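Acetone carboxylase alpha subunit (Xanthobacter autotrophicus Py2, PDB 5M45) is a large mixed helix-and-strand chain of the hydantoinase B/oxoprolinase family that binds manganese and works as one subunit of a multi-chain assembly. Local coordinates at residues G286-V291 with C320-R325; W330-E335 with Y376-R381; A347-F352 with T770-E775. One frame throughout, in Å; residues are numbered along the deposited sequence.

Contact 1 (G286-V291 with C320-R325); sequences GTYRQV and CEMTIR
One water molecule is shared by three side chains on the Thr287, Thr323 and Glu321 side of this antiparallel strand pair. It sits 2.7 Å from Thr287 OG1 and 2.7 Å from Thr323 OG1, and it donates to Glu321 OE1 at 2.9 Å. In both threonines OG1 stands anti to the carbonyl carbon (chi1 -58° in Thr287), and the two hydroxyls, 4.2 Å apart from OG1 to OG1, are bridged rather than joined directly. Glu321, fully extended, passes the methyl CG2 of Thr287 with its CG and OE1; that same methyl lies against one face of the Arg289 guanidinium, whose NH1 is bonded to the chain of another protein.

Beneath this runs a regular ladder. Gly286, Tyr288 and Gln290 form hydrogen-bonded pairs with Ile324, Met322 and Cys320, and the central pair is the tightest, 2.8 Å from Tyr288 N to Met322 O. The opposite face, carrying Tyr288, Gln290, Cys320, Met322 and Ile324, is buried. Met322 SD makes an oblique Met-aromatic contact with the Tyr288 ring, 4.8 Å from its centroid, while Ile324 CD1 approaches the ring at CE1, 3.8 Å away. Gln290 NE2 makes a weak bond to Tyr288 O. The ring also stacks on an aromatic side chain of the other protein, with which Gly286 to Tyr288 form a further antiparallel ladder. The chemistry thus divides by face: mostly sulfur, methyl and ring packing on one, a water-bridged polar cluster on the other, within a sheet that continues across a subunit interface.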
# COMPACT_ATOMS: atom_id res chain seq x y z
N GLY A 286 -42.22 -10.55 -19.43
CA GLY A 286 -42.57 -11.32 -18.24
C GLY A 286 -41.62 -11.13 -17.07
O GLY A 286 -40.71 -10.27 -17.12
N THR A 287 -41.85 -11.91 -16.01
CA THR A 287 -40.99 -11.91 -14.83
C THR A 287 -40.29 -13.27 -14.71
O THR A 287 -40.96 -14.30 -14.79
CB THR A 287 -41.77 -11.59 -13.55
OG1 THR A 287 -42.38 -10.32 -13.69
CG2 THR A 287 -40.86 -11.56 -12.34
N TYR A 288 -38.98 -13.23 -14.55
CA TYR A 288 -38.09 -14.42 -14.45
C TYR A 288 -37.40 -14.38 -13.08
O TYR A 288 -36.85 -13.32 -12.69
CB TYR A 288 -37.02 -14.39 -15.57
CG TYR A 288 -37.57 -14.34 -16.99
CD1 TYR A 288 -38.08 -13.15 -17.54
CD2 TYR A 288 -37.58 -15.46 -17.80
CE1 TYR A 288 -38.61 -13.10 -18.81
CE2 TYR A 288 -38.09 -15.41 -19.09
CZ TYR A 288 -38.61 -14.24 -19.60
OH TYR A 288 -39.14 -14.19 -20.88
N ARG A 289 -37.41 -15.50 -12.33
CA ARG A 289 -36.85 -15.54 -10.99
C ARG A 289 -35.79 -16.67 -10.90
O ARG A 289 -36.04 -17.78 -11.34
CB ARG A 289 -37.95 -15.76 -9.93
CG ARG A 289 -39.13 -14.79 -10.04
CD ARG A 289 -40.26 -15.09 -9.03
NE ARG A 289 -41.45 -14.28 -9.38
CZ ARG A 289 -42.36 -14.60 -10.31
NH1 ARG A 289 -42.32 -15.77 -11.01
NH2 ARG A 289 -43.35 -13.77 -10.53
N GLN A 290 -34.62 -16.34 -10.35
CA GLN A 290 -33.49 -17.26 -10.26
C GLN A 290 -32.51 -16.82 -9.15
O GLN A 290 -32.63 -15.70 -8.61
CB GLN A 290 -32.78 -17.43 -11.62
CG GLN A 290 -32.33 -16.12 -12.28
CD GLN A 290 -33.48 -15.40 -13.04
OE1 GLN A 290 -34.10 -15.99 -13.93
NE2 GLN A 290 -33.76 -14.14 -12.66
N VAL A 291 -31.57 -17.71 -8.81
CA VAL A 291 -30.65 -17.45 -7.69
C VAL A 291 -29.31 -18.20 -7.89
O VAL A 291 -29.27 -19.25 -8.55
CB VAL A 291 -31.32 -17.79 -6.34
CG1 VAL A 291 -31.67 -19.25 -6.25
CG2 VAL A 291 -30.48 -17.37 -5.15
N CYS A 320 -32.18 -12.89 -8.01
CA CYS A 320 -32.48 -11.88 -9.01
C CYS A 320 -33.92 -12.02 -9.52
O CYS A 320 -34.33 -13.13 -9.93
CB CYS A 320 -31.52 -11.99 -10.21
SG CYS A 320 -31.90 -10.74 -11.49
N GLU A 321 -34.65 -10.91 -9.45
CA GLU A 321 -35.94 -10.76 -10.12
C GLU A 321 -35.69 -9.97 -11.42
O GLU A 321 -35.32 -8.77 -11.38
CB GLU A 321 -36.97 -10.04 -9.23
CG GLU A 321 -38.35 -9.91 -9.88
CD GLU A 321 -39.40 -9.25 -9.00
OE1 GLU A 321 -40.54 -9.16 -9.52
OE2 GLU A 321 -39.13 -8.77 -7.86
N MET A 322 -35.90 -10.64 -12.54
CA MET A 322 -35.62 -10.07 -13.88
C MET A 322 -36.98 -9.78 -14.57
O MET A 322 -37.79 -10.69 -14.70
CB MET A 322 -34.76 -11.06 -14.72
CG MET A 322 -34.55 -10.72 -16.22
SD MET A 322 -33.94 -12.15 -17.18
CE MET A 322 -32.30 -12.38 -16.40
N THR A 323 -37.21 -8.54 -14.98
CA THR A 323 -38.45 -8.12 -15.65
C THR A 323 -38.15 -7.62 -17.07
O THR A 323 -37.38 -6.68 -17.23
CB THR A 323 -39.16 -6.98 -14.86
OG1 THR A 323 -39.36 -7.40 -13.52
CG2 THR A 323 -40.54 -6.65 -15.45
N ILE A 324 -38.74 -8.26 -18.09
CA ILE A 324 -38.66 -7.79 -19.48
C ILE A 324 -40.01 -7.16 -19.78
O ILE A 324 -41.05 -7.81 -19.63
CB ILE A 324 -38.32 -8.96 -20.44
CG1 ILE A 324 -36.94 -9.54 -20.10
CG2 ILE A 324 -38.31 -8.51 -21.91
CD1 ILE A 324 -36.52 -10.75 -20.90
N ARG A 325 -39.99 -5.89 -20.19
CA ARG A 325 -41.20 -5.10 -20.48
C ARG A 325 -41.62 -5.13 -21.97
O ARG A 325 -40.81 -5.38 -22.84
CB ARG A 325 -41.01 -3.62 -20.07
CG ARG A 325 -40.62 -3.44 -18.61
CD ARG A 325 -41.10 -2.10 -18.06
NE ARG A 325 -40.58 -1.83 -16.72
CZ ARG A 325 -39.37 -1.34 -16.44
NH1 ARG A 325 -38.51 -0.97 -17.39
NH2 ARG A 325 -39.03 -1.20 -15.16
O HOH W 1 -41.48 -8.27 -12.13

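Contact 2 (W330-E335 with Y376-R381); sequences WRLDFE and YGTEFR. With AE4 (3,6,9,12,15-pentaoxaheptadecan-1-ol), chain P.
Glu335 OE2 takes two bonds from the guanidinium of Arg381, 2.9 Å from NH1 and 3.3 Å from NH2, both from the same face of the carboxylate plane. The two groups are turned 28° apart, and the grip is end-on, with both nitrogens on one oxygen. It closes the far end of a parallel strand pair, 330-333 beside 378-381, at the edge of a mixed four-stranded sheet. Arg381 NH1 also bonds Asp333 OD1 at 3.1 Å, on the syn side of a carboxylate turned steeply, 72°, from the guanidinium. That oxygen accepts from Glu335 N as well, making an Asx turn that fixes the backbone where the strand ends. Asp333 OD2 is salt-bridged to Arg727 NH2 and Glu335 OE1 accepts from Arg727 N; the two carboxylates probably offset the like charges of Arg381 and Arg727.

Along the same face, Arg331 extends across the neighbouring strand and gives NH1 to Glu379 OE2, met on its anti side at 2.9 Å. Arg325 bonds the same oxygen, and Arg331 NH2 goes to Glu775, so charge alternates through Arg325, Glu379, Arg331 and Glu775. Before the strand, Tyr376 belongs to the ligand pocket, with AE4 C14 over one face of its ring.

Between the strands, Glu379 N, Leu332 N, Arg381 N and Phe334 N each bond a carbonyl of the other segment. The other face is mostly apolar and lies against helices 349-361 and 257-282. Here Leu332 CD1 sits over the centre of the Trp330 ring, and Thr378 CG2 lies 3.6 Å from Leu332 CD1. Trp330 CG occupies the position between backbone N and carbonyl carbon (chi1 74°), and the indole NE1 donates to Thr378 OG1 at 2.9 Å, with the hydroxyl oxygen tilted out of the ring plane.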
# COMPACT_ATOMS: atom_id res chain seq x y z
N TRP A 330 -35.60 -3.52 -19.84
CA TRP A 330 -35.53 -4.61 -18.85
C TRP A 330 -34.87 -4.17 -17.54
O TRP A 330 -34.22 -3.12 -17.48
CB TRP A 330 -34.95 -5.90 -19.44
CG TRP A 330 -33.50 -5.95 -19.70
CD1 TRP A 330 -32.71 -4.94 -20.18
CD2 TRP A 330 -32.64 -7.08 -19.54
NE1 TRP A 330 -31.41 -5.36 -20.29
CE2 TRP A 330 -31.34 -6.67 -19.91
CE3 TRP A 330 -32.83 -8.40 -19.11
CZ2 TRP A 330 -30.25 -7.54 -19.87
CZ3 TRP A 330 -31.75 -9.26 -19.05
CH2 TRP A 330 -30.47 -8.83 -19.45
N ARG A 331 -35.12 -4.94 -16.48
CA ARG A 331 -34.78 -4.56 -15.13
C ARG A 331 -34.30 -5.78 -14.35
O ARG A 331 -34.90 -6.86 -14.43
CB ARG A 331 -36.00 -3.90 -14.45
CG ARG A 331 -35.79 -3.45 -13.02
CD ARG A 331 -37.11 -2.88 -12.47
NE ARG A 331 -36.98 -2.38 -11.10
CZ ARG A 331 -36.45 -1.22 -10.76
NH1 ARG A 331 -36.02 -0.36 -11.68
NH2 ARG A 331 -36.35 -0.91 -9.47
N LEU A 332 -33.21 -5.59 -13.59
CA LEU A 332 -32.65 -6.63 -12.74
C LEU A 332 -32.53 -6.13 -11.30
O LEU A 332 -31.81 -5.16 -11.05
CB LEU A 332 -31.31 -7.08 -13.26
CG LEU A 332 -31.44 -7.69 -14.67
CD1 LEU A 332 -31.01 -6.69 -15.72
CD2 LEU A 332 -30.63 -8.97 -14.83
N ASP A 333 -33.24 -6.79 -10.38
CA ASP A 333 -33.37 -6.36 -8.98
C ASP A 333 -32.81 -7.47 -8.09
O ASP A 333 -33.29 -8.61 -8.14
CB ASP A 333 -34.86 -6.08 -8.69
CG ASP A 333 -35.11 -5.50 -7.28
OD1 ASP A 333 -34.26 -5.57 -6.38
OD2 ASP A 333 -36.23 -4.96 -7.07
N PHE A 334 -31.80 -7.13 -7.27
CA PHE A 334 -31.08 -8.08 -6.40
C PHE A 334 -31.45 -7.98 -4.90
O PHE A 334 -30.69 -8.43 -4.04
CB PHE A 334 -29.57 -7.97 -6.66
CG PHE A 334 -29.20 -8.39 -8.07
CD1 PHE A 334 -29.29 -7.49 -9.14
CD2 PHE A 334 -28.86 -9.71 -8.36
CE1 PHE A 334 -29.00 -7.90 -10.44
CE2 PHE A 334 -28.58 -10.12 -9.65
CZ PHE A 334 -28.65 -9.22 -10.70
N GLU A 335 -32.64 -7.44 -4.59
CA GLU A 335 -33.24 -7.51 -3.27
C GLU A 335 -33.14 -8.90 -2.68
O GLU A 335 -33.53 -9.87 -3.34
CB GLU A 335 -34.74 -7.15 -3.35
CG GLU A 335 -35.59 -7.30 -2.04
CD GLU A 335 -35.52 -6.05 -1.14
OE1 GLU A 335 -36.08 -6.01 -0.02
OE2 GLU A 335 -34.89 -5.09 -1.57
N TYR A 376 -27.15 1.92 -20.72
CA TYR A 376 -28.24 2.91 -20.65
C TYR A 376 -29.63 2.26 -20.93
O TYR A 376 -30.65 2.80 -20.52
CB TYR A 376 -28.00 4.14 -21.57
CG TYR A 376 -26.88 5.06 -21.09
CD1 TYR A 376 -27.12 5.95 -20.04
CD2 TYR A 376 -25.57 4.99 -21.60
CE1 TYR A 376 -26.11 6.76 -19.56
CE2 TYR A 376 -24.56 5.81 -21.12
CZ TYR A 376 -24.83 6.70 -20.09
OH TYR A 376 -23.84 7.50 -19.57
N GLY A 377 -29.68 1.12 -21.62
CA GLY A 377 -30.94 0.44 -21.89
C GLY A 377 -31.35 -0.62 -20.88
O GLY A 377 -32.29 -1.35 -21.11
N THR A 378 -30.64 -0.71 -19.75
CA THR A 378 -30.90 -1.69 -18.67
C THR A 378 -31.07 -0.97 -17.32
O THR A 378 -30.33 -0.05 -17.02
CB THR A 378 -29.71 -2.68 -18.58
OG1 THR A 378 -29.42 -3.25 -19.86
CG2 THR A 378 -30.00 -3.80 -17.60
N GLU A 379 -32.07 -1.36 -16.52
CA GLU A 379 -32.24 -0.81 -15.17
C GLU A 379 -31.69 -1.82 -14.13
O GLU A 379 -31.95 -3.02 -14.25
CB GLU A 379 -33.71 -0.54 -14.86
CG GLU A 379 -34.37 0.56 -15.68
CD GLU A 379 -35.89 0.56 -15.53
OE1 GLU A 379 -36.52 1.05 -16.49
OE2 GLU A 379 -36.46 -0.01 -14.57
N PHE A 380 -30.90 -1.34 -13.15
CA PHE A 380 -30.35 -2.19 -12.10
C PHE A 380 -30.74 -1.68 -10.72
O PHE A 380 -30.69 -0.48 -10.48
CB PHE A 380 -28.81 -2.27 -12.17
CG PHE A 380 -28.23 -2.71 -13.50
CD1 PHE A 380 -28.02 -4.06 -13.79
CD2 PHE A 380 -27.78 -1.76 -14.43
CE1 PHE A 380 -27.41 -4.46 -14.98
CE2 PHE A 380 -27.16 -2.15 -15.61
CZ PHE A 380 -27.01 -3.51 -15.89
N ARG A 381 -31.12 -2.60 -9.83
CA ARG A 381 -31.36 -2.27 -8.42
C ARG A 381 -30.51 -3.19 -7.51
O ARG A 381 -30.75 -4.41 -7.45
CB ARG A 381 -32.85 -2.32 -8.05
CG ARG A 381 -33.10 -2.10 -6.56
CD ARG A 381 -34.54 -1.69 -6.19
NE ARG A 381 -34.68 -1.43 -4.74
CZ ARG A 381 -34.79 -2.35 -3.77
NH1 ARG A 381 -34.83 -3.65 -4.04
NH2 ARG A 381 -34.90 -1.96 -2.50
C2 AE4 P . -33.82 5.98 -14.26
C3 AE4 P . -32.78 7.10 -14.26
O4 AE4 P . -32.17 7.18 -15.55
C5 AE4 P . -31.52 8.43 -15.85
C6 AE4 P . -30.37 8.21 -16.85
O7 AE4 P . -29.08 8.37 -16.24
C8 AE4 P . -28.73 7.30 -15.36
C9 AE4 P . -27.40 7.59 -14.70
C11 AE4 P . -26.02 5.65 -15.05
O10 AE4 P . -26.36 6.97 -15.46
C12 AE4 P . -25.91 4.77 -16.28
O13 AE4 P . -24.60 4.85 -16.85
C14 AE4 P . -24.25 3.68 -17.58
C15 AE4 P . -22.94 3.90 -18.32
O16 AE4 P . -21.88 3.89 -17.37
C17 AE4 P . -21.19 2.65 -17.28
C18 AE4 P . -19.98 2.86 -16.38
O19 AE4 P . -19.15 3.91 -16.91

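Contact 3 (A347-F352 with T770-E775); sequences AHQVSF and TVQFVE. With AE4 (3,6,9,12,15-pentaoxaheptadecan-1-ol), chain P.
Gln349 OE1 accepts the backbone N-H of Phe773 at 2.8 Å, nearly in line with its carbonyl, and this is the main polar bond between the start of helix 349-361 and the C-terminal tail. Gln349 reaches it with a chain extended beyond CG (chi2 176°), while its NE2 has a weak bond to Asn389. Within the helix segment, His348 serves as N-cap: its ND1 accepts from Val350 N, which lies close to the ring plane 3.1 Å away, and satisfies an amide of the first turn.

Apolar contacts flank the bond. Val774 runs past Gln349 in the opposite direction, placing its CG2 3.7 Å from Gln349 CD. Close by, Val350 CG2 approaches the Phe773 ring obliquely, 3.4 Å from CE2, and helix 111-124 adds Ala117 to both residues.

Ligand contact involves the ring's CE1, which comes within 3.8 Å of C18 of 3,6,9,12,15-pentaoxaheptadecan-1-ol. The tail thereby supplies Phe773 as an aromatic wall of the ligand pocket, anchored to a capped helix start.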
# COMPACT_ATOMS: atom_id res chain seq x y z
N ALA A 347 -17.44 -6.81 -3.93
CA ALA A 347 -17.45 -6.11 -5.21
C ALA A 347 -17.96 -4.66 -5.13
O ALA A 347 -17.79 -3.98 -4.07
CB ALA A 347 -18.20 -6.99 -6.26
N HIS A 348 -18.49 -4.14 -6.23
CA HIS A 348 -18.89 -2.75 -6.36
C HIS A 348 -19.99 -2.70 -7.41
O HIS A 348 -20.05 -3.59 -8.28
CB HIS A 348 -17.68 -1.91 -6.78
CG HIS A 348 -17.88 -0.43 -6.76
ND1 HIS A 348 -18.51 0.25 -7.78
CD2 HIS A 348 -17.45 0.53 -5.90
CE1 HIS A 348 -18.51 1.55 -7.52
NE2 HIS A 348 -17.86 1.75 -6.40
N GLN A 349 -20.86 -1.69 -7.34
CA GLN A 349 -21.96 -1.57 -8.30
C GLN A 349 -21.48 -1.54 -9.77
O GLN A 349 -22.11 -2.13 -10.63
CB GLN A 349 -22.90 -0.38 -7.93
CG GLN A 349 -22.31 1.02 -8.17
CD GLN A 349 -23.35 2.10 -7.87
OE1 GLN A 349 -23.91 2.70 -8.77
NE2 GLN A 349 -23.60 2.34 -6.61
N VAL A 350 -20.38 -0.87 -10.04
CA VAL A 350 -19.79 -0.80 -11.38
C VAL A 350 -19.30 -2.16 -11.89
O VAL A 350 -19.64 -2.55 -13.02
CB VAL A 350 -18.63 0.24 -11.45
CG1 VAL A 350 -17.92 0.16 -12.79
CG2 VAL A 350 -19.13 1.67 -11.20
N SER A 351 -18.47 -2.87 -11.12
CA SER A 351 -17.98 -4.17 -11.58
C SER A 351 -19.13 -5.20 -11.71
O SER A 351 -19.14 -5.99 -12.65
CB SER A 351 -16.87 -4.70 -10.66
OG SER A 351 -17.32 -4.84 -9.30
N PHE A 352 -20.08 -5.18 -10.76
CA PHE A 352 -21.21 -6.08 -10.84
C PHE A 352 -22.07 -5.87 -12.10
O PHE A 352 -22.35 -6.83 -12.83
CB PHE A 352 -22.10 -5.98 -9.59
CG PHE A 352 -23.21 -7.01 -9.54
CD1 PHE A 352 -22.94 -8.29 -9.12
CD2 PHE A 352 -24.47 -6.69 -9.95
CE1 PHE A 352 -23.96 -9.27 -9.10
CE2 PHE A 352 -25.51 -7.64 -9.89
CZ PHE A 352 -25.25 -8.93 -9.49
N THR A 770 -19.25 10.43 -4.99
CA THR A 770 -19.32 9.16 -5.71
C THR A 770 -20.33 9.27 -6.84
O THR A 770 -21.29 10.07 -6.77
CB THR A 770 -19.67 7.97 -4.77
OG1 THR A 770 -20.81 8.30 -3.98
CG2 THR A 770 -18.58 7.67 -3.81
N VAL A 771 -20.14 8.50 -7.91
CA VAL A 771 -21.03 8.53 -9.07
C VAL A 771 -22.07 7.42 -8.93
O VAL A 771 -21.71 6.28 -8.68
CB VAL A 771 -20.25 8.39 -10.40
CG1 VAL A 771 -21.18 8.67 -11.61
CG2 VAL A 771 -19.05 9.34 -10.41
N GLN A 772 -23.34 7.74 -9.14
CA GLN A 772 -24.40 6.77 -8.94
C GLN A 772 -24.80 6.14 -10.29
O GLN A 772 -25.08 6.87 -11.25
CB GLN A 772 -25.58 7.47 -8.28
CG GLN A 772 -26.62 6.52 -7.72
CD GLN A 772 -26.05 5.59 -6.66
OE1 GLN A 772 -26.21 4.36 -6.72
NE2 GLN A 772 -25.34 6.16 -5.70
N PHE A 773 -24.77 4.81 -10.39
CA PHE A 773 -25.11 4.10 -11.63
C PHE A 773 -26.35 3.19 -11.51
O PHE A 773 -26.79 2.69 -12.53
CB PHE A 773 -23.93 3.25 -12.16
CG PHE A 773 -22.67 4.02 -12.40
CD1 PHE A 773 -22.43 4.65 -13.63
CD2 PHE A 773 -21.72 4.11 -11.43
CE1 PHE A 773 -21.26 5.38 -13.84
CE2 PHE A 773 -20.50 4.79 -11.66
CZ PHE A 773 -20.29 5.44 -12.86
N VAL A 774 -26.84 2.93 -10.29
CA VAL A 774 -27.93 1.98 -10.05
C VAL A 774 -28.91 2.57 -9.02
O VAL A 774 -28.59 3.56 -8.35
CB VAL A 774 -27.42 0.62 -9.50
CG1 VAL A 774 -26.34 0.03 -10.41
CG2 VAL A 774 -26.82 0.75 -8.10
N GLU A 775 -30.08 1.97 -8.90
CA GLU A 775 -31.00 2.24 -7.79
C GLU A 775 -30.50 1.42 -6.62
O GLU A 775 -30.08 0.29 -6.83
CB GLU A 775 -32.44 1.83 -8.13
CG GLU A 775 -33.05 2.65 -9.24
CD GLU A 775 -34.38 2.08 -9.71
OE1 GLU A 775 -35.20 1.63 -8.85
OE2 GLU A 775 -34.60 2.05 -10.95
C2 AE4 P . -33.82 5.98 -14.26
C3 AE4 P . -32.78 7.10 -14.26
O4 AE4 P . -32.17 7.18 -15.55
C5 AE4 P . -31.52 8.43 -15.85
C6 AE4 P . -30.37 8.21 -16.85
O7 AE4 P . -29.08 8.37 -16.24
C8 AE4 P . -28.73 7.30 -15.36
C9 AE4 P . -27.40 7.59 -14.70
C11 AE4 P . -26.02 5.65 -15.05
O10 AE4 P . -26.36 6.97 -15.46
C12 AE4 P . -25.91 4.77 -16.28
O13 AE4 P . -24.60 4.85 -16.85
C14 AE4 P . -24.25 3.68 -17.58
C15 AE4 P . -22.94 3.90 -18.32
O16 AE4 P . -21.88 3.89 -17.37
C17 AE4 P . -21.19 2.65 -17.28
C18 AE4 P . -19.98 2.86 -16.38
O19 AE4 P . -19.15 3.91 -16.91

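In the fold
Contacts 1 and 2 belong to one mixed sheet: strand 313-324 of contact 1 lies next to strand 330-333 of contact 2, joined by backbone bonds and by the Arg325-Glu379 salt bridge. Contact 1 is buried and reaches another protein chain; contact 2 is only partly buried and no other chain touches it. Contact 3, also partly buried, has no strand pairing and rests chiefly on one glutamine bond and some apolar packing. It nevertheless extends contact 2, since Glu775 bonds Arg331 and the backbone of Phe380. Contacts 2 and 3 each give one aromatic residue to the same ligand, whereas contact 1 lies apart from contact 3.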